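Local structure of NADPH-flavin oxidoreductase (Helicobacter pylori, 2H0U) at residues V7-Q10 with H11-F14; S26-D29 with W30-L33; N129-R132 with S133-D136; Q141-I144 with Q145-N148; E172-L175 with E176-G179. The protein binds FMN as a dimeric flavoprotein of the nitroreductase family and probably uses NADH or NADPH to reduce flavins or nitrogen-containing compounds. All coordinates share one frame; numbering follows the deposited sequence.

Interaction 1 (V7-Q10 with H11-F14); sequences VALQ and HQRF. With FMN (flavin mononucleotide), chain B.
A8 and L9 meet the last turn of helix 3-12 through their carbonyls: A8 O accepts from Q12 N (3.1 Å) and from H11 N (2.9 Å), the latter standing well above the carbonyl plane, while L9 O takes R13 N at 2.9 Å as the chain leaves helical angles at R13. Along this turn the H11 imidazole brings its edge to the backbone, CD2 lying 3.4 Å from V7 O. The L9 side chain slants across the extended one of Q12, CD1 coming nearest its amide oxygen; leucine suits the place because its other neighbours are M151 and M155 of helix 131-155. R13 makes the contact with the cofactor. With CG opposite the backbone N (chi1 -157°) and the chain bent twice beyond it, the guanidinium turns to the FMN phosphate, NH1 giving a straight bond of 2.8 Å to O1P and NH2 one of 3.0 Å to O3P. Water 1 joins R13 NH2 to Q10 O (2.6 Å from the water), which may help to orient the arginine. Two nitrogens gripping two phosphate oxygens, with K204 and R206 also bonding to FMN, would be expected to favour a fully ionised phosphate.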
# COMPACT_ATOMS: atom_id res chain seq x y z
N VAL A 7 -11.36 15.12 -2.19
CA VAL A 7 -12.05 14.11 -3.03
C VAL A 7 -11.74 14.32 -4.52
O VAL A 7 -11.44 13.34 -5.24
CB VAL A 7 -13.58 14.01 -2.71
CG1 VAL A 7 -14.28 13.01 -3.63
CG2 VAL A 7 -13.75 13.55 -1.25
N ALA A 8 -11.76 15.57 -4.99
CA ALA A 8 -11.38 15.88 -6.38
C ALA A 8 -10.03 15.29 -6.81
O ALA A 8 -9.90 14.74 -7.91
CB ALA A 8 -11.42 17.38 -6.65
N LEU A 9 -9.04 15.41 -5.94
CA LEU A 9 -7.72 14.86 -6.21
C LEU A 9 -7.74 13.35 -6.50
O LEU A 9 -6.91 12.84 -7.26
CB LEU A 9 -6.78 15.13 -5.02
CG LEU A 9 -5.29 14.94 -5.37
CD1 LEU A 9 -4.79 16.01 -6.33
CD2 LEU A 9 -4.39 14.85 -4.10
N GLN A 10 -8.67 12.64 -5.85
CA GLN A 10 -8.76 11.20 -6.02
C GLN A 10 -9.27 10.85 -7.41
O GLN A 10 -9.07 9.72 -7.85
CB GLN A 10 -9.70 10.58 -4.96
CG GLN A 10 -9.37 10.99 -3.50
CD GLN A 10 -7.90 10.84 -3.10
OE1 GLN A 10 -7.27 9.81 -3.35
NE2 GLN A 10 -7.35 11.90 -2.48
N HIS A 11 -9.94 11.81 -8.07
CA HIS A 11 -10.40 11.63 -9.47
C HIS A 11 -9.32 12.03 -10.47
O HIS A 11 -9.17 11.39 -11.54
CB HIS A 11 -11.67 12.43 -9.72
CG HIS A 11 -12.86 11.89 -9.00
ND1 HIS A 11 -13.74 10.99 -9.57
CD2 HIS A 11 -13.33 12.14 -7.75
CE1 HIS A 11 -14.71 10.72 -8.71
NE2 HIS A 11 -14.48 11.40 -7.60
N GLN A 12 -8.57 13.08 -10.11
CA GLN A 12 -7.37 13.48 -10.86
C GLN A 12 -6.32 12.37 -10.94
O GLN A 12 -5.69 12.18 -11.98
CB GLN A 12 -6.77 14.76 -10.26
CG GLN A 12 -5.55 15.31 -10.99
CD GLN A 12 -5.02 16.62 -10.38
OE1 GLN A 12 -5.79 17.42 -9.87
NE2 GLN A 12 -3.70 16.85 -10.49
N ARG A 13 -6.12 11.65 -9.84
CA ARG A 13 -5.19 10.52 -9.81
C ARG A 13 -5.91 9.37 -10.52
O ARG A 13 -6.92 8.89 -10.05
CB ARG A 13 -4.90 10.13 -8.33
CG ARG A 13 -3.54 9.36 -8.08
CD ARG A 13 -3.55 7.88 -8.56
NE ARG A 13 -4.84 7.25 -8.29
CZ ARG A 13 -5.39 6.27 -9.00
NH1 ARG A 13 -4.73 5.73 -10.02
NH2 ARG A 13 -6.62 5.85 -8.70
N PHE A 14 -5.40 8.95 -11.68
CA PHE A 14 -5.98 7.81 -12.37
C PHE A 14 -4.83 7.06 -13.02
O PHE A 14 -3.70 7.53 -13.04
CB PHE A 14 -6.99 8.26 -13.45
CG PHE A 14 -6.36 8.78 -14.71
CD1 PHE A 14 -6.36 8.02 -15.89
CD2 PHE A 14 -5.77 10.06 -14.72
CE1 PHE A 14 -5.78 8.55 -17.06
CE2 PHE A 14 -5.15 10.56 -15.87
CZ PHE A 14 -5.16 9.82 -17.04
N1 FMN B . -2.50 -1.03 -15.33
C2 FMN B . -1.83 -1.53 -16.44
O2 FMN B . -2.18 -1.16 -17.55
N3 FMN B . -0.82 -2.44 -16.31
C4 FMN B . -0.47 -2.90 -15.07
O4 FMN B . 0.53 -3.61 -14.95
C4A FMN B . -1.17 -2.43 -13.94
N5 FMN B . -0.84 -2.87 -12.69
C5A FMN B . -1.44 -2.35 -11.56
C6 FMN B . -1.02 -2.84 -10.30
C7 FMN B . -1.64 -2.31 -9.16
C7M FMN B . -0.95 -2.53 -7.84
C8 FMN B . -2.68 -1.36 -9.25
C8M FMN B . -3.11 -0.60 -7.99
C9 FMN B . -3.07 -0.90 -10.49
C9A FMN B . -2.47 -1.41 -11.66
N10 FMN B . -2.87 -0.98 -12.93
C10 FMN B . -2.18 -1.47 -14.07
C1' FMN B . -3.97 0.02 -13.13
C2' FMN B . -5.34 -0.52 -12.70
O2' FMN B . -5.94 -1.14 -13.80
C3' FMN B . -6.17 0.70 -12.24
O3' FMN B . -5.56 1.29 -11.11
C4' FMN B . -7.60 0.39 -11.82
O4' FMN B . -8.30 -0.06 -12.97
C5' FMN B . -8.35 1.58 -11.19
O5' FMN B . -8.37 2.63 -12.17
P FMN B . -7.75 4.06 -11.81
O1P FMN B . -6.34 3.79 -11.33
O2P FMN B . -7.75 4.86 -13.11
O3P FMN B . -8.57 4.75 -10.75
O HOH W 1 -7.86 7.73 -6.75

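Interaction 2 (S26-D29 with W30-L33); sequences SQKD and WEAL
E31 folds back over the turn that precedes it, its CG 3.3 Å from Q27 O, and its two carboxylate oxygens each approach a methylene of a different neighbour: OE2 is 3.9 Å from Q27 CG and OE1 4.0 Å from K28 CG. CG lies beside the backbone N (chi1 -77°), and the extended remainder carries the acid back toward the start of the helix, where the helix dipole may favour an acid. The Q27 amide and E31 carboxylate planes are 74° apart, so these two flat groups do not stack; the touching is done by methylene carbon against oxygen. Both side chains are exposed, as suits polar residues on the outer side of the helix.

Behind these contacts stands the N-cap. S26 precedes the helix, and its OG accepts from D29 N at 3.0 Å with an N-H...O angle of 162°. Serine fits because its short side chain can reach an amide that has no earlier helical carbonyl to bond to. The regular ladder then begins with W30 N to S26 O, 2.9 Å.

D29 directs OD1 to a salt bridge with R3 of the second subunit, and W30 NE1 bonds to Y213 OH of that subunit. The W30 indole stacks with H79 and meets F194 edge-to-face, while L33 packs on A152 and A153. Helix 27-38 thus starts with one side against helix 131-155 and the strands bearing H79 and F194, and another against the partner subunit.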
# COMPACT_ATOMS: atom_id res chain seq x y z
N SER A 26 10.44 17.67 -13.97
CA SER A 26 11.65 18.44 -13.70
C SER A 26 12.52 17.74 -12.65
O SER A 26 12.02 16.96 -11.81
CB SER A 26 11.28 19.84 -13.20
OG SER A 26 10.85 19.76 -11.85
N GLN A 27 13.82 18.03 -12.68
CA GLN A 27 14.72 17.44 -11.71
C GLN A 27 14.25 17.66 -10.28
O GLN A 27 14.24 16.74 -9.48
CB GLN A 27 16.13 18.02 -11.87
CG GLN A 27 17.17 17.07 -11.32
CD GLN A 27 17.18 15.75 -12.10
OE1 GLN A 27 17.04 15.72 -13.34
NE2 GLN A 27 17.34 14.64 -11.36
N LYS A 28 13.83 18.88 -9.98
CA LYS A 28 13.42 19.18 -8.62
C LYS A 28 12.11 18.49 -8.21
O LYS A 28 12.02 17.99 -7.08
CB LYS A 28 13.36 20.69 -8.41
CG LYS A 28 14.74 21.22 -8.01
CD LYS A 28 14.89 22.66 -8.46
CE LYS A 28 14.46 23.65 -7.40
NZ LYS A 28 15.11 24.99 -7.66
N ASP A 29 11.13 18.43 -9.12
CA ASP A 29 9.88 17.71 -8.83
C ASP A 29 10.19 16.22 -8.61
O ASP A 29 9.62 15.59 -7.71
CB ASP A 29 8.82 17.87 -9.93
CG ASP A 29 8.10 19.23 -9.88
OD1 ASP A 29 8.30 20.00 -8.91
OD2 ASP A 29 7.34 19.51 -10.83
N TRP A 30 11.07 15.64 -9.43
CA TRP A 30 11.37 14.21 -9.26
C TRP A 30 12.05 13.95 -7.91
O TRP A 30 11.73 12.98 -7.22
CB TRP A 30 12.15 13.61 -10.45
CG TRP A 30 12.34 12.13 -10.21
CD1 TRP A 30 13.51 11.47 -9.87
CD2 TRP A 30 11.30 11.16 -10.19
NE1 TRP A 30 13.24 10.11 -9.67
CE2 TRP A 30 11.89 9.91 -9.84
CE3 TRP A 30 9.90 11.22 -10.43
CZ2 TRP A 30 11.14 8.73 -9.73
CZ3 TRP A 30 9.16 10.03 -10.31
CH2 TRP A 30 9.77 8.81 -9.94
N GLU A 31 12.96 14.83 -7.49
CA GLU A 31 13.67 14.65 -6.23
C GLU A 31 12.65 14.74 -5.10
O GLU A 31 12.77 14.03 -4.11
CB GLU A 31 14.73 15.77 -6.07
CG GLU A 31 15.97 15.50 -6.94
CD GLU A 31 16.90 16.70 -7.06
OE1 GLU A 31 16.52 17.85 -6.66
OE2 GLU A 31 18.02 16.50 -7.60
N ALA A 32 11.65 15.60 -5.24
CA ALA A 32 10.60 15.67 -4.18
C ALA A 32 9.80 14.38 -4.09
O ALA A 32 9.51 13.90 -2.99
CB ALA A 32 9.66 16.83 -4.40
N LEU A 33 9.49 13.78 -5.24
CA LEU A 33 8.72 12.53 -5.23
C LEU A 33 9.53 11.40 -4.62
O LEU A 33 9.00 10.58 -3.87
CB LEU A 33 8.21 12.18 -6.66
CG LEU A 33 7.12 13.09 -7.24
CD1 LEU A 33 6.79 12.69 -8.66
CD2 LEU A 33 5.83 13.13 -6.36

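Interaction 3 (N129-R132 with S133-D136); sequences NSER and SLFD
R132 lays its side chain across D136 one turn later, and NE meets OD2 at 2.9 Å in a salt bridge that is also a hydrogen bond. The carboxylate oxygen is approached on its syn side, 30° out of the carboxylate plane, and the guanidinium and carboxylate planes stand 77° apart; this is a single-nitrogen contact, not a paired one. The first torsion of R132 (168°) swings the chain away from its own backbone N, and a kink about CB-CG sends NE down the helix. Water 2 donates to D136 OD2 at 2.7 Å, giving that oxygen a second partner.

At the start of helix 131-155, S130 and S133 form a capping box. S133 N makes a nearly straight bond of 3.0 Å to S130 OG, and S130 N returns the bond to S133 OG at 3.1 Å. Serine serves both positions because a short hydroxyl side chain can turn back to the backbone N-H of its partner.

L134 sets CD1 3.8 Å from E131 OE2 and packs on T90 and L128, an apolar residue where the helix faces inward; E131 remains on the exposed side. The polar ends of the arginine-aspartate pair reach the second subunit: D136 OD1 makes a salt bridge with its K140, and R132 NH1 bonds to its K127 O.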
# COMPACT_ATOMS: atom_id res chain seq x y z
N ASN A 129 5.69 -17.14 8.48
CA ASN A 129 6.41 -18.38 8.79
C ASN A 129 7.11 -19.01 7.62
O ASN A 129 7.54 -20.18 7.69
CB ASN A 129 5.45 -19.39 9.36
CG ASN A 129 4.57 -18.83 10.45
OD1 ASN A 129 3.36 -18.85 10.32
ND2 ASN A 129 5.18 -18.34 11.53
N SER A 130 7.25 -18.28 6.53
CA SER A 130 7.91 -18.82 5.34
C SER A 130 8.65 -17.68 4.67
O SER A 130 8.35 -16.49 4.89
CB SER A 130 6.88 -19.43 4.39
OG SER A 130 6.17 -18.40 3.69
N GLU A 131 9.59 -18.02 3.80
CA GLU A 131 10.26 -16.95 3.05
C GLU A 131 9.27 -16.09 2.23
O GLU A 131 9.35 -14.84 2.24
CB GLU A 131 11.42 -17.53 2.22
CG GLU A 131 12.68 -17.85 3.11
CD GLU A 131 13.08 -16.69 4.10
OE1 GLU A 131 13.43 -15.55 3.64
OE2 GLU A 131 13.03 -16.92 5.35
N ARG A 132 8.31 -16.74 1.57
CA ARG A 132 7.33 -16.00 0.77
C ARG A 132 6.43 -15.09 1.61
O ARG A 132 6.20 -13.93 1.21
CB ARG A 132 6.51 -16.98 -0.10
CG ARG A 132 5.28 -16.36 -0.76
CD ARG A 132 5.70 -15.59 -1.98
NE ARG A 132 4.61 -15.01 -2.78
CZ ARG A 132 4.12 -15.56 -3.89
NH1 ARG A 132 4.53 -16.76 -4.30
NH2 ARG A 132 3.18 -14.93 -4.58
N SER A 133 5.92 -15.58 2.75
CA SER A 133 5.05 -14.75 3.58
C SER A 133 5.80 -13.53 4.13
O SER A 133 5.24 -12.42 4.19
CB SER A 133 4.32 -15.60 4.68
OG SER A 133 5.25 -16.09 5.62
N LEU A 134 7.08 -13.73 4.48
CA LEU A 134 7.93 -12.62 4.97
C LEU A 134 8.16 -11.61 3.88
O LEU A 134 8.12 -10.40 4.12
CB LEU A 134 9.31 -13.17 5.44
CG LEU A 134 9.29 -13.79 6.86
CD1 LEU A 134 10.55 -14.63 7.05
CD2 LEU A 134 9.13 -12.74 7.99
N PHE A 135 8.48 -12.10 2.69
CA PHE A 135 8.68 -11.21 1.54
C PHE A 135 7.40 -10.42 1.21
O PHE A 135 7.46 -9.18 1.01
CB PHE A 135 9.14 -11.97 0.31
CG PHE A 135 9.20 -11.09 -0.88
CD1 PHE A 135 10.24 -10.17 -1.00
CD2 PHE A 135 8.14 -11.04 -1.76
CE1 PHE A 135 10.26 -9.28 -2.09
CE2 PHE A 135 8.17 -10.16 -2.85
CZ PHE A 135 9.23 -9.28 -3.00
N ASP A 136 6.26 -11.10 1.17
CA ASP A 136 5.01 -10.38 0.84
C ASP A 136 4.63 -9.36 1.91
O ASP A 136 4.01 -8.35 1.58
CB ASP A 136 3.85 -11.32 0.56
CG ASP A 136 3.94 -11.96 -0.80
OD1 ASP A 136 4.58 -11.39 -1.72
OD2 ASP A 136 3.37 -13.06 -0.98
O HOH W 2 1.32 -12.79 -2.76

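Interaction 4 (Q141-I144 with Q145-N148); sequences QTYI and QMAN. With FMN (flavin mononucleotide), chain C.
Y143 and M146 lie side by side and point the same way, the selenomethionine methyl CE resting 3.9 Å from Y143 CD2 at an oblique angle to the ring. M146 runs extended through its first two torsions (chi1 170°) and turns at the last to bring CE to the tyrosine. The two form an apolar patch of the helix, while Y143 OH bonds to E164, an FMN-binding residue; tyrosine can thus pack with its ring and bond with its hydroxyl.

I144 and N148 likewise run alongside each other, CG2 of I144 standing 4.0 Å from N148 ND2. The other branch of I144 points to the flavin bound as chain C: CD1 is 3.5 Å from methyl C8M, an apolar contact for which a branched aliphatic residue is well suited. Y143 touches the other FMN of the dimer, so these adjacent residues face different flavins. Q141 OE1 lies 3.5 Å from C7M of the chain C FMN and bonds to S43 N, and Q141 NE2 has E164 of the second subunit among its partners. T142 and Q145 meet at an angle, CG2 to OE1 4.2 Å, and Q145 NE2 is taken up by G37 O.

All eight residues are buried, midway along helix 131-155. M146 and Y143 pack on strand 186-195, T142 and Q145 on strands 49-54 and 79-86, and A147 meets A147 of the second subunit, so the helix is held between its own sheet and the partner chain.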
# COMPACT_ATOMS: atom_id res chain seq x y z
N GLN A 141 4.48 -3.10 2.57
CA GLN A 141 4.99 -1.80 3.02
C GLN A 141 5.34 -0.96 1.78
O GLN A 141 5.07 0.24 1.75
CB GLN A 141 6.24 -1.94 3.92
CG GLN A 141 6.13 -3.05 5.04
CD GLN A 141 4.89 -2.93 5.89
OE1 GLN A 141 4.59 -1.86 6.43
NE2 GLN A 141 4.16 -4.03 6.04
N THR A 142 5.93 -1.59 0.77
CA THR A 142 6.25 -0.86 -0.46
C THR A 142 5.02 -0.35 -1.20
O THR A 142 5.12 0.61 -1.97
CB THR A 142 7.10 -1.67 -1.50
OG1 THR A 142 6.35 -2.79 -2.03
CG2 THR A 142 8.44 -2.12 -0.91
N TYR A 143 3.87 -0.98 -0.98
CA TYR A 143 2.66 -0.46 -1.67
C TYR A 143 2.28 0.88 -1.06
O TYR A 143 1.76 1.74 -1.75
CB TYR A 143 1.50 -1.46 -1.64
CG TYR A 143 1.55 -2.50 -2.77
CD1 TYR A 143 2.68 -3.32 -2.94
CD2 TYR A 143 0.51 -2.63 -3.71
CE1 TYR A 143 2.78 -4.28 -3.99
CE2 TYR A 143 0.57 -3.60 -4.75
CZ TYR A 143 1.73 -4.40 -4.87
OH TYR A 143 1.88 -5.33 -5.85
N ILE A 144 2.49 1.04 0.26
CA ILE A 144 2.31 2.37 0.91
C ILE A 144 3.27 3.38 0.27
O ILE A 144 2.89 4.48 -0.10
CB ILE A 144 2.57 2.31 2.44
CG1 ILE A 144 1.63 1.30 3.08
CG2 ILE A 144 2.41 3.76 3.07
CD1 ILE A 144 1.98 1.11 4.65
N GLN A 145 4.52 2.99 0.14
CA GLN A 145 5.55 3.88 -0.41
C GLN A 145 5.12 4.32 -1.81
O GLN A 145 5.19 5.49 -2.15
CB GLN A 145 6.87 3.09 -0.48
CG GLN A 145 8.05 3.87 -0.96
CD GLN A 145 9.32 3.03 -0.94
OE1 GLN A 145 9.37 1.92 -1.47
NE2 GLN A 145 10.32 3.54 -0.28
N MSE A 146 4.72 3.36 -2.65
CA MSE A 146 4.30 3.68 -4.03
C MSE A 146 3.02 4.53 -4.05
O MSE A 146 2.93 5.51 -4.81
CB MSE A 146 4.10 2.37 -4.83
CG MSE A 146 3.45 2.63 -6.18
SE MSE A 146 2.97 0.99 -7.14
CE MSE A 146 1.46 0.40 -6.02
N ALA A 147 2.05 4.18 -3.20
CA ALA A 147 0.80 4.97 -3.09
C ALA A 147 1.08 6.44 -2.74
O ALA A 147 0.50 7.36 -3.34
CB ALA A 147 -0.17 4.34 -2.01
N ASN A 148 1.93 6.66 -1.73
CA ASN A 148 2.25 8.00 -1.31
C ASN A 148 2.87 8.80 -2.47
O ASN A 148 2.54 10.00 -2.67
CB ASN A 148 3.21 7.95 -0.10
CG ASN A 148 2.48 7.58 1.17
OD1 ASN A 148 1.29 7.27 1.12
ND2 ASN A 148 3.18 7.62 2.30
N1 FMN C . 2.41 1.59 15.30
C2 FMN C . 1.91 1.05 16.47
O2 FMN C . 2.11 1.63 17.52
N3 FMN C . 1.22 -0.14 16.47
C4 FMN C . 1.04 -0.83 15.30
O4 FMN C . 0.31 -1.81 15.28
C4A FMN C . 1.59 -0.30 14.11
N5 FMN C . 1.43 -0.97 12.92
C5A FMN C . 1.87 -0.43 11.73
C6 FMN C . 1.63 -1.16 10.55
C7 FMN C . 2.09 -0.61 9.34
C7M FMN C . 1.52 -1.18 8.07
C8 FMN C . 2.79 0.61 9.29
C8M FMN C . 3.01 1.31 7.95
C9 FMN C . 3.01 1.31 10.47
C9A FMN C . 2.56 0.78 11.70
N10 FMN C . 2.80 1.46 12.90
C10 FMN C . 2.27 0.92 14.10
C1' FMN C . 3.54 2.76 12.96
C2' FMN C . 5.02 2.62 12.57
O2' FMN C . 5.76 2.33 13.73
C3' FMN C . 5.45 3.96 11.96
O3' FMN C . 4.71 4.21 10.78
C4' FMN C . 6.92 4.05 11.55
O4' FMN C . 7.70 3.97 12.74
C5' FMN C . 7.29 5.32 10.77
O5' FMN C . 6.97 6.44 11.62
P FMN C . 5.95 7.57 11.11
O1P FMN C . 4.70 6.83 10.69
O2P FMN C . 5.69 8.48 12.31
O3P FMN C . 6.55 8.34 9.96

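Interaction 5 (E172-L175 with E176-G179); sequences EAYL and EEKG
The Y174 ring carries K178 over one face: CG lies 4.2 Å from the ring centroid and 18° off the ring normal, a CH-pi contact displaced toward the rim. Further along the lysine, K178 CE approaches the phenol end of the ring, 3.4 Å from Y174 OH. E177 OE1 comes to Y174 CD1 obliquely at 4.2 Å, with the carboxylate plane turned 77° from the ring. K178 has CG beside its backbone N (chi1 -57°) and folds again about CB-CG, which brings its methylenes back over the tyrosine one turn earlier. The long lysine suits this exposed place because its aliphatic part can cover an aromatic face while carrying the ammonium group beyond it.

Elsewhere on the turn, water 3 donates to A173 O at 2.7 Å and to E176 OE1 at 3.1 Å, linking the extended glutamate to a helical carbonyl. E176 OE2 bonds to T183 OG1, so the two carboxylate oxygens have different partners.

The helix ends in a Schellman motif at G179, whose positive phi is readily adopted by glycine, and G179 N bonds to E176 O at 3.0 Å.

Helix 168-178 closes here at the surface of the subunit. Its inner side is marked by L175, buried against L181 of the following loop and I216 of the second subunit. E172 OE2 bonds to V188 N, tying the helix to strand 186-195, which follows in the chain.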
# COMPACT_ATOMS: atom_id res chain seq x y z
N GLU A 172 13.51 -10.38 -12.39
CA GLU A 172 14.49 -10.52 -11.35
C GLU A 172 15.80 -11.15 -11.91
O GLU A 172 16.91 -10.73 -11.54
CB GLU A 172 13.95 -11.33 -10.19
CG GLU A 172 13.01 -10.53 -9.25
CD GLU A 172 12.46 -11.36 -8.14
OE1 GLU A 172 12.58 -12.59 -8.16
OE2 GLU A 172 11.83 -10.80 -7.22
N ALA A 173 15.66 -12.12 -12.83
CA ALA A 173 16.85 -12.69 -13.50
C ALA A 173 17.61 -11.59 -14.22
O ALA A 173 18.84 -11.53 -14.17
CB ALA A 173 16.44 -13.80 -14.50
N TYR A 174 16.86 -10.72 -14.88
CA TYR A 174 17.41 -9.64 -15.64
C TYR A 174 18.19 -8.67 -14.76
O TYR A 174 19.39 -8.42 -15.01
CB TYR A 174 16.31 -8.88 -16.35
CG TYR A 174 16.85 -7.77 -17.20
CD1 TYR A 174 17.54 -8.06 -18.38
CD2 TYR A 174 16.68 -6.45 -16.84
CE1 TYR A 174 18.05 -7.05 -19.18
CE2 TYR A 174 17.19 -5.42 -17.62
CZ TYR A 174 17.87 -5.73 -18.80
OH TYR A 174 18.38 -4.72 -19.58
N LEU A 175 17.51 -8.13 -13.75
CA LEU A 175 18.13 -7.21 -12.80
C LEU A 175 19.39 -7.81 -12.14
O LEU A 175 20.42 -7.11 -11.99
CB LEU A 175 17.11 -6.76 -11.76
CG LEU A 175 16.06 -5.75 -12.23
CD1 LEU A 175 15.03 -5.48 -11.14
CD2 LEU A 175 16.72 -4.42 -12.69
N GLU A 176 19.30 -9.09 -11.77
CA GLU A 176 20.41 -9.79 -11.11
C GLU A 176 21.60 -9.85 -12.07
O GLU A 176 22.74 -9.58 -11.69
CB GLU A 176 19.99 -11.21 -10.64
CG GLU A 176 20.97 -11.90 -9.67
CD GLU A 176 20.58 -13.36 -9.34
OE1 GLU A 176 19.97 -14.05 -10.21
OE2 GLU A 176 20.86 -13.83 -8.20
N GLU A 177 21.30 -10.13 -13.34
CA GLU A 177 22.31 -10.25 -14.38
C GLU A 177 23.05 -8.92 -14.59
O GLU A 177 24.27 -8.91 -14.74
CB GLU A 177 21.66 -10.76 -15.67
CG GLU A 177 22.47 -10.63 -16.95
CD GLU A 177 21.73 -11.30 -18.10
OE1 GLU A 177 20.79 -10.67 -18.67
OE2 GLU A 177 22.07 -12.47 -18.42
N LYS A 178 22.31 -7.81 -14.57
CA LYS A 178 22.87 -6.45 -14.69
C LYS A 178 23.53 -5.93 -13.40
O LYS A 178 24.16 -4.86 -13.42
CB LYS A 178 21.82 -5.45 -15.18
CG LYS A 178 21.16 -5.81 -16.53
CD LYS A 178 22.16 -5.84 -17.67
CE LYS A 178 21.47 -5.98 -19.03
NZ LYS A 178 22.47 -6.08 -20.14
N GLY A 179 23.38 -6.68 -12.32
CA GLY A 179 24.00 -6.34 -11.05
C GLY A 179 23.25 -5.30 -10.23
O GLY A 179 23.87 -4.60 -9.44
O HOH W 3 20.19 -13.63 -13.25

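Interactions 3 and 4 share helix 131-155, their centres about 18 Å apart: the former caps its start, the latter occupies its buried middle. Interaction 4 lies between the two flavins. Its Y143 touches the FMN whose phosphate R13 of interaction 1 holds, while I144 and Q141 touch the dimethylbenzene end of the other, whose phosphate is bound by R13 of the second subunit. The centres of interactions 1 and 4 are about 17 Å apart. Interaction 2 comes within about 6 Å of interaction 4 at the nearest atoms, and interactions 1 to 4 all reach across the dimer interface. Interaction 5 lies away from the flavin sites, its centre about 36 Å from that of interaction 1.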